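Local coordinates for putative drug/sodium antiporter (Escherichia coli, PDB 4Z3N), which probably moves drug-like compounds across the membrane by antiport, and as the MATE transporter ClbM is linked to transport of the genotoxin colibactin, at residues 52-56 with 195-200; 83-88 with 263-267. Residue numbers count along the deposited sequence, not the author numbering.

How the interactions relate
Both contacts join transmembrane helices of the all-helical MATE fold, in which two homologous MatE repeats are combined in one chain. Interaction 1 lies within the first repeat, between helices 28-56 and 181-204, about 24 Å from the centre of the chain. Interaction 2 lies only about 8 Å from that centre and links helix 75-101 of the first repeat to helix 250-284 of the second. The contact centres are 28 Å apart, and the nearest atoms about 17 Å, so they do not touch. Helices 28-56 and 75-101 are consecutive, and the segments alternate along the sequence: 52-56, 83-88, 195-200, 263-267. Interaction 1 thus ties one half together internally, while interaction 2 joins the halves.

Interaction 1: residues 52-56 with 195-200; sequences ADIFW and NIMLDP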
ATOM      1  N   ALA A  52     -12.825  15.989   2.678  1.00 48.55           N
ATOM      2  CA  ALA A  52     -14.267  16.223   2.608  1.00 48.13           C
ATOM      3  C   ALA A  52     -14.937  15.827   3.920  1.00 49.82           C
ATOM      4  O   ALA A  52     -15.774  16.558   4.449  1.00 49.72           O
ATOM      5  CB  ALA A  52     -14.887  15.462   1.446  1.00 40.51           C
ATOM      6  N   ASP A  53     -14.564  14.666   4.439  1.00 50.52           N
ATOM      7  CA  ASP A  53     -15.104  14.199   5.705  1.00 51.86           C
ATOM      8  C   ASP A  53     -14.936  15.249   6.790  1.00 55.67           C
ATOM      9  O   ASP A  53     -15.919  15.674   7.398  1.00 56.99           O
ATOM     10  CB  ASP A  53     -14.435  12.889   6.139  1.00 45.54           C
ATOM     11  CG  ASP A  53     -15.064  11.679   5.489  1.00 46.82           C
ATOM     12  OD1 ASP A  53     -16.109  11.851   4.823  1.00 42.96           O
ATOM     13  OD2 ASP A  53     -14.526  10.561   5.651  1.00 47.22           O
ATOM     14  N   ILE A  54     -13.703  15.690   7.018  1.00 57.17           N
ATOM     15  CA  ILE A  54     -13.445  16.609   8.125  1.00 60.25           C
ATOM     16  C   ILE A  54     -13.999  18.007   7.847  1.00 55.75           C
ATOM     17  O   ILE A  54     -14.407  18.709   8.764  1.00 66.57           O
ATOM     18  CB  ILE A  54     -11.941  16.698   8.452  1.00 57.75           C
ATOM     19  CG1 ILE A  54     -11.719  17.669   9.608  1.00 63.87           C
ATOM     20  CG2 ILE A  54     -11.151  17.129   7.235  1.00 67.44           C
ATOM     21  CD1 ILE A  54     -12.638  17.426  10.805  1.00 75.82           C
ATOM     22  N   PHE A  55     -14.026  18.397   6.582  1.00 55.02           N
ATOM     23  CA  PHE A  55     -14.651  19.651   6.168  1.00 57.77           C
ATOM     24  C   PHE A  55     -16.112  19.701   6.595  1.00 60.26           C
ATOM     25  O   PHE A  55     -16.568  20.688   7.161  1.00 64.87           O
ATOM     26  CB  PHE A  55     -14.527  19.818   4.648  1.00 56.19           C
ATOM     27  CG  PHE A  55     -15.311  20.972   4.080  1.00 60.81           C
ATOM     28  CD1 PHE A  55     -15.133  22.263   4.562  1.00 67.04           C
ATOM     29  CD2 PHE A  55     -16.190  20.769   3.024  1.00 58.12           C
ATOM     30  CE1 PHE A  55     -15.837  23.326   4.020  1.00 65.24           C
ATOM     31  CE2 PHE A  55     -16.896  21.821   2.478  1.00 59.85           C
ATOM     32  CZ  PHE A  55     -16.719  23.106   2.975  1.00 68.78           C
ATOM     33  N   TRP A  56     -16.842  18.623   6.324  1.00 63.09           N
ATOM     34  CA  TRP A  56     -18.255  18.530   6.680  1.00 58.97           C
ATOM     35  C   TRP A  56     -18.490  18.180   8.150  1.00 64.52           C
ATOM     36  O   TRP A  56     -19.521  18.540   8.714  1.00 68.15           O
ATOM     37  CB  TRP A  56     -18.946  17.498   5.803  1.00 55.04           C
ATOM     38  CG  TRP A  56     -19.150  17.918   4.404  1.00 50.27           C
ATOM     39  CD1 TRP A  56     -18.655  17.311   3.292  1.00 52.01           C
ATOM     40  CD2 TRP A  56     -19.925  19.030   3.947  1.00 54.79           C
ATOM     41  NE1 TRP A  56     -19.072  17.974   2.161  1.00 53.98           N
ATOM     42  CE2 TRP A  56     -19.852  19.038   2.536  1.00 56.49           C
ATOM     43  CE3 TRP A  56     -20.674  20.021   4.593  1.00 50.56           C
ATOM     44  CZ2 TRP A  56     -20.501  20.001   1.754  1.00 55.70           C
ATOM     45  CZ3 TRP A  56     -21.316  20.978   3.816  1.00 54.02           C
ATOM     46  CH2 TRP A  56     -21.226  20.957   2.406  1.00 53.15           C
ATOM     47  N   ASN A 195     -18.725  10.747  -2.607  1.00 40.58           N
ATOM     48  CA  ASN A 195     -18.514  11.055  -1.211  1.00 40.06           C
ATOM     49  C   ASN A 195     -18.668  12.555  -0.952  1.00 41.98           C
ATOM     50  O   ASN A 195     -19.077  12.978   0.134  1.00 38.48           O
ATOM     51  CB  ASN A 195     -17.138  10.560  -0.768  1.00 37.65           C
ATOM     52  CG  ASN A 195     -16.815  10.947   0.653  1.00 37.26           C
ATOM     53  OD1 ASN A 195     -15.948  11.784   0.895  1.00 38.90           O
ATOM     54  ND2 ASN A 195     -17.520  10.353   1.602  1.00 34.70           N
ATOM     55  N   ILE A 196     -18.344  13.356  -1.962  1.00 43.00           N
ATOM     56  CA  ILE A 196     -18.400  14.811  -1.836  1.00 46.76           C
ATOM     57  C   ILE A 196     -19.835  15.292  -1.710  1.00 46.50           C
ATOM     58  O   ILE A 196     -20.142  16.170  -0.900  1.00 46.05           O
ATOM     59  CB  ILE A 196     -17.747  15.519  -3.038  1.00 47.15           C
ATOM     60  CG1 ILE A 196     -16.226  15.499  -2.891  1.00 45.64           C
ATOM     61  CG2 ILE A 196     -18.242  16.959  -3.132  1.00 47.88           C
ATOM     62  CD1 ILE A 196     -15.481  15.636  -4.215  1.00 44.70           C
ATOM     63  N   MET A 197     -20.705  14.696  -2.518  1.00 47.01           N
ATOM     64  CA  MET A 197     -22.113  15.042  -2.537  1.00 46.01           C
ATOM     65  C   MET A 197     -22.910  14.410  -1.393  1.00 44.93           C
ATOM     66  O   MET A 197     -23.833  15.025  -0.867  1.00 47.00           O
ATOM     67  CB  MET A 197     -22.707  14.640  -3.881  1.00 47.95           C
ATOM     68  CG  MET A 197     -22.179  15.475  -5.028  1.00 55.51           C
ATOM     69  SD  MET A 197     -22.579  14.834  -6.678  1.00 88.35           S
ATOM     70  CE  MET A 197     -21.428  15.790  -7.678  1.00 66.41           C
ATOM     71  N   LEU A 198     -22.549  13.190  -1.005  1.00 44.65           N
ATOM     72  CA  LEU A 198     -23.337  12.439  -0.034  1.00 39.92           C
ATOM     73  C   LEU A 198     -23.100  12.893   1.396  1.00 42.81           C
ATOM     74  O   LEU A 198     -24.043  12.961   2.183  1.00 44.32           O
ATOM     75  CB  LEU A 198     -23.051  10.943  -0.142  1.00 38.13           C
ATOM     76  CG  LEU A 198     -23.629  10.199  -1.345  1.00 42.68           C
ATOM     77  CD1 LEU A 198     -23.283   8.714  -1.249  1.00 40.50           C
ATOM     78  CD2 LEU A 198     -25.134  10.413  -1.446  1.00 39.16           C
ATOM     79  N   ASP A 199     -21.846  13.177   1.735  1.00 42.35           N
ATOM     80  CA  ASP A 199     -21.494  13.670   3.068  1.00 41.19           C
ATOM     81  C   ASP A 199     -22.439  14.763   3.529  1.00 48.65           C
ATOM     82  O   ASP A 199     -22.924  14.725   4.659  1.00 48.27           O
ATOM     83  CB  ASP A 199     -20.065  14.211   3.099  1.00 45.24           C
ATOM     84  CG  ASP A 199     -19.062  13.184   3.562  1.00 48.32           C
ATOM     85  OD1 ASP A 199     -19.488  12.062   3.922  1.00 45.44           O
ATOM     86  OD2 ASP A 199     -17.848  13.496   3.568  1.00 49.79           O
ATOM     87  N   PRO A 200     -22.692  15.759   2.661  1.00 50.44           N
ATOM     88  CA  PRO A 200     -23.633  16.810   3.062  1.00 50.28           C
ATOM     89  C   PRO A 200     -25.048  16.253   3.283  1.00 50.37           C
ATOM     90  O   PRO A 200     -25.679  16.549   4.299  1.00 49.56           O
ATOM     91  CB  PRO A 200     -23.601  17.791   1.881  1.00 50.68           C
ATOM     92  CG  PRO A 200     -22.397  17.414   1.074  1.00 49.29           C
ATOM     93  CD  PRO A 200     -22.164  15.970   1.301  1.00 45.15           C
TER
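Segments 52-56 and 195-200 are helical and run in nearly the same direction, their short axes crossing at -24° with a closest approach of 9.8 Å. The backbones come nearest at two pairs, one turn apart along the helices: the CA atoms of Ala-52 and Ile-196 are 6.2 Å from each other, those of Trp-56 and Pro-200 6.7 Å. Pro-200 has no amide hydrogen for the carbonyl of Ile-196, and helix 181-204 kinks here. The small Ala-52 points at the partner helix, its CB 3.9 Å from Asn-195 OD1 and 4.1 Å from Asp-199 OD2. Trp-56 closes the contact at the end of helix 28-56. Its indole takes Pro-200 over one face, with Pro-200 CB 4.0 Å from the centroid of the six-membered ring in a CH-pi contact and Pro-200 CG 3.3 Å from Trp-56 CZ2. Trp-56 CD1 also lies 3.4 Å from Asp-199 CB, and the indole reaches on to Ile-203 and Phe-204. One turn before Trp-56, Asp-53 reaches across to Asp-199, whose CA-to-CB bond points toward helix 28-56; Asp-53 OD1 and Asp-199 OD2 are 2.7 Å apart. Asn-195 ND2 stands 3.8 Å from Asp-53 OD1, and helix 209-232 adjoins the polar group through Ser-217, Val-213 and Ala-216. Two carboxylates so close would repel each other if both were charged, so one acid probably holds a proton. Such an acidic pair inside the first repeat is consistent with a protonation-sensitive site, as in related MATE antiporters whose transport is coupled to cations.

Interaction 2: residues 83-88 with 263-267; sequences AIANGI and QMLMQ
Segments 83-88 and 263-267 are regular α-helices that cross at 145°, roughly antiparallel, with short axes 8.6 Å apart at closest approach. The register is set by Gly-87 and Gln-263, whose CA atoms are 4.9 Å apart. Ala-83 begins the contact: its O is 4.1 Å from Met-264 CG and 3.7 Å from Gln-267 NE2. Ile-84, an mt rotamer whose CA-to-CB bond points away, still brings CG2 to 3.7 Å from Met-264 CE. Asn-86 points at the partner with chi1 t, and its OD1 accepts a nearly linear hydrogen bond (174°) from NE2 of Gln-263 (chi1 t, chi2 p), 3.1 Å away; Gln-267 NE2 stands 3.5 Å from the same OD1. Gly-87 lets the backbones come close, its CA 3.7 Å from Gln-263 CB; a CB here would clash with Met-264 CG at 2.8 Å. Ile-88 N lies 4.4 Å from Met-264 CE. Met-264, extended as mtt, is thereby a knob in a hole formed by Ala-83, Ile-84, Gly-87 and Ile-88. This single knob-into-hole contact, packed close at a glycine, with a hydrogen bond between two side-chain amides beside it, connects the two MatE repeats. Gln-263 OE1 accepts a hydrogen bond from Gln-397 NE2, and a bound monoolein touches Ala-83. Helix 107-132 meets both Ile-84 and Met-264 through Phe-122, helix 162-177 backs Ile-84 and Ile-88 through Met-166, and helix 402-413 packs on Met-266.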
ATOM      1  N   ALA A  83      -5.362  -3.642   3.529  1.00 35.85           N
ATOM      2  CA  ALA A  83      -4.132  -4.413   3.439  1.00 36.05           C
ATOM      3  C   ALA A  83      -4.382  -5.781   2.814  1.00 34.02           C
ATOM      4  O   ALA A  83      -3.619  -6.241   1.962  1.00 32.34           O
ATOM      5  CB  ALA A  83      -3.500  -4.566   4.821  1.00 33.17           C
ATOM      6  N   ILE A  84      -5.454  -6.423   3.255  1.00 29.74           N
ATOM      7  CA  ILE A  84      -5.819  -7.724   2.755  1.00 30.44           C
ATOM      8  C   ILE A  84      -6.400  -7.578   1.354  1.00 33.61           C
ATOM      9  O   ILE A  84      -6.148  -8.407   0.486  1.00 32.15           O
ATOM     10  CB  ILE A  84      -6.825  -8.420   3.696  1.00 37.32           C
ATOM     11  CG1 ILE A  84      -6.159  -8.710   5.055  1.00 34.72           C
ATOM     12  CG2 ILE A  84      -7.385  -9.701   3.054  1.00 34.39           C
ATOM     13  CD1 ILE A  84      -7.114  -9.131   6.158  1.00 28.15           C
ATOM     14  N   ALA A  85      -7.164  -6.512   1.132  1.00 32.11           N
ATOM     15  CA  ALA A  85      -7.715  -6.249  -0.188  1.00 27.64           C
ATOM     16  C   ALA A  85      -6.576  -6.055  -1.190  1.00 32.76           C
ATOM     17  O   ALA A  85      -6.666  -6.434  -2.368  1.00 30.21           O
ATOM     18  CB  ALA A  85      -8.600  -5.043  -0.152  1.00 27.21           C
ATOM     19  N   ASN A  86      -5.494  -5.471  -0.695  1.00 32.48           N
ATOM     20  CA  ASN A  86      -4.346  -5.162  -1.521  1.00 32.62           C
ATOM     21  C   ASN A  86      -3.617  -6.427  -1.959  1.00 35.22           C
ATOM     22  O   ASN A  86      -3.092  -6.502  -3.074  1.00 33.65           O
ATOM     23  CB  ASN A  86      -3.387  -4.233  -0.772  1.00 31.43           C
ATOM     24  CG  ASN A  86      -2.376  -3.593  -1.691  1.00 38.32           C
ATOM     25  OD1 ASN A  86      -1.165  -3.820  -1.574  1.00 38.89           O
ATOM     26  ND2 ASN A  86      -2.871  -2.810  -2.641  1.00 38.62           N
ATOM     27  N   GLY A  87      -3.580  -7.402  -1.056  1.00 31.44           N
ATOM     28  CA  GLY A  87      -2.960  -8.680  -1.309  1.00 28.59           C
ATOM     29  C   GLY A  87      -3.755  -9.426  -2.352  1.00 30.72           C
ATOM     30  O   GLY A  87      -3.186 -10.098  -3.223  1.00 30.94           O
ATOM     31  N   ILE A  88      -5.078  -9.305  -2.266  1.00 30.74           N
ATOM     32  CA  ILE A  88      -5.971  -9.897  -3.267  1.00 32.39           C
ATOM     33  C   ILE A  88      -5.742  -9.246  -4.618  1.00 32.62           C
ATOM     34  O   ILE A  88      -5.767  -9.902  -5.647  1.00 33.21           O
ATOM     35  CB  ILE A  88      -7.450  -9.763  -2.869  1.00 30.09           C
ATOM     36  CG1 ILE A  88      -7.739 -10.673  -1.665  1.00 28.82           C
ATOM     37  CG2 ILE A  88      -8.365 -10.084  -4.052  1.00 25.35           C
ATOM     38  CD1 ILE A  88      -9.166 -10.675  -1.201  1.00 33.85           C
ATOM     39  N   GLN A 263       1.916 -10.644   0.041  1.00 33.51           N
ATOM     40  CA  GLN A 263       1.689  -9.204   0.017  1.00 31.95           C
ATOM     41  C   GLN A 263       1.185  -8.732   1.368  1.00 34.99           C
ATOM     42  O   GLN A 263       1.529  -7.646   1.826  1.00 36.09           O
ATOM     43  CB  GLN A 263       0.686  -8.834  -1.078  1.00 33.71           C
ATOM     44  CG  GLN A 263       0.462  -7.329  -1.249  1.00 37.77           C
ATOM     45  CD  GLN A 263       1.647  -6.614  -1.872  1.00 31.79           C
ATOM     46  OE1 GLN A 263       2.678  -7.220  -2.145  1.00 33.59           O
ATOM     47  NE2 GLN A 263       1.497  -5.316  -2.105  1.00 32.96           N
ATOM     48  N   MET A 264       0.361  -9.563   1.996  1.00 36.10           N
ATOM     49  CA  MET A 264      -0.161  -9.282   3.321  1.00 32.32           C
ATOM     50  C   MET A 264       0.933  -9.422   4.367  1.00 34.91           C
ATOM     51  O   MET A 264       1.004  -8.660   5.319  1.00 34.59           O
ATOM     52  CB  MET A 264      -1.315 -10.217   3.636  1.00 26.30           C
ATOM     53  CG  MET A 264      -2.427 -10.120   2.650  1.00 28.60           C
ATOM     54  SD  MET A 264      -3.624 -11.391   3.035  1.00 44.23           S
ATOM     55  CE  MET A 264      -4.568 -11.487   1.501  1.00 37.48           C
ATOM     56  N   LEU A 265       1.787 -10.414   4.177  1.00 33.10           N
ATOM     57  CA  LEU A 265       2.870 -10.650   5.097  1.00 29.26           C
ATOM     58  C   LEU A 265       3.834  -9.463   5.104  1.00 32.24           C
ATOM     59  O   LEU A 265       4.413  -9.112   6.135  1.00 34.82           O
ATOM     60  CB  LEU A 265       3.585 -11.933   4.706  1.00 31.54           C
ATOM     61  CG  LEU A 265       4.509 -12.514   5.764  1.00 39.51           C
ATOM     62  CD1 LEU A 265       3.713 -12.789   7.045  1.00 39.04           C
ATOM     63  CD2 LEU A 265       5.179 -13.770   5.207  1.00 38.08           C
ATOM     64  N   MET A 266       3.997  -8.846   3.938  1.00 33.01           N
ATOM     65  CA  MET A 266       4.884  -7.700   3.771  1.00 31.66           C
ATOM     66  C   MET A 266       4.317  -6.422   4.411  1.00 31.74           C
ATOM     67  O   MET A 266       5.069  -5.619   4.948  1.00 28.70           O
ATOM     68  CB  MET A 266       5.166  -7.472   2.283  1.00 27.90           C
ATOM     69  CG  MET A 266       6.142  -8.484   1.686  1.00 31.19           C
ATOM     70  SD  MET A 266       6.482  -8.242  -0.082  1.00 35.02           S
ATOM     71  CE  MET A 266       5.115  -9.133  -0.815  1.00 35.19           C
ATOM     72  N   GLN A 267       3.003  -6.230   4.332  1.00 32.02           N
ATOM     73  CA  GLN A 267       2.345  -5.135   5.029  1.00 32.40           C
ATOM     74  C   GLN A 267       2.620  -5.280   6.513  1.00 36.65           C
ATOM     75  O   GLN A 267       2.884  -4.305   7.230  1.00 33.52           O
ATOM     76  CB  GLN A 267       0.837  -5.157   4.816  1.00 35.68           C
ATOM     77  CG  GLN A 267       0.398  -5.508   3.442  1.00 41.78           C
ATOM     78  CD  GLN A 267       0.447  -4.326   2.536  1.00 52.07           C
ATOM     79  OE1 GLN A 267       1.486  -3.672   2.408  1.00 58.85           O
ATOM     80  NE2 GLN A 267      -0.688  -4.012   1.914  1.00 53.31           N
TER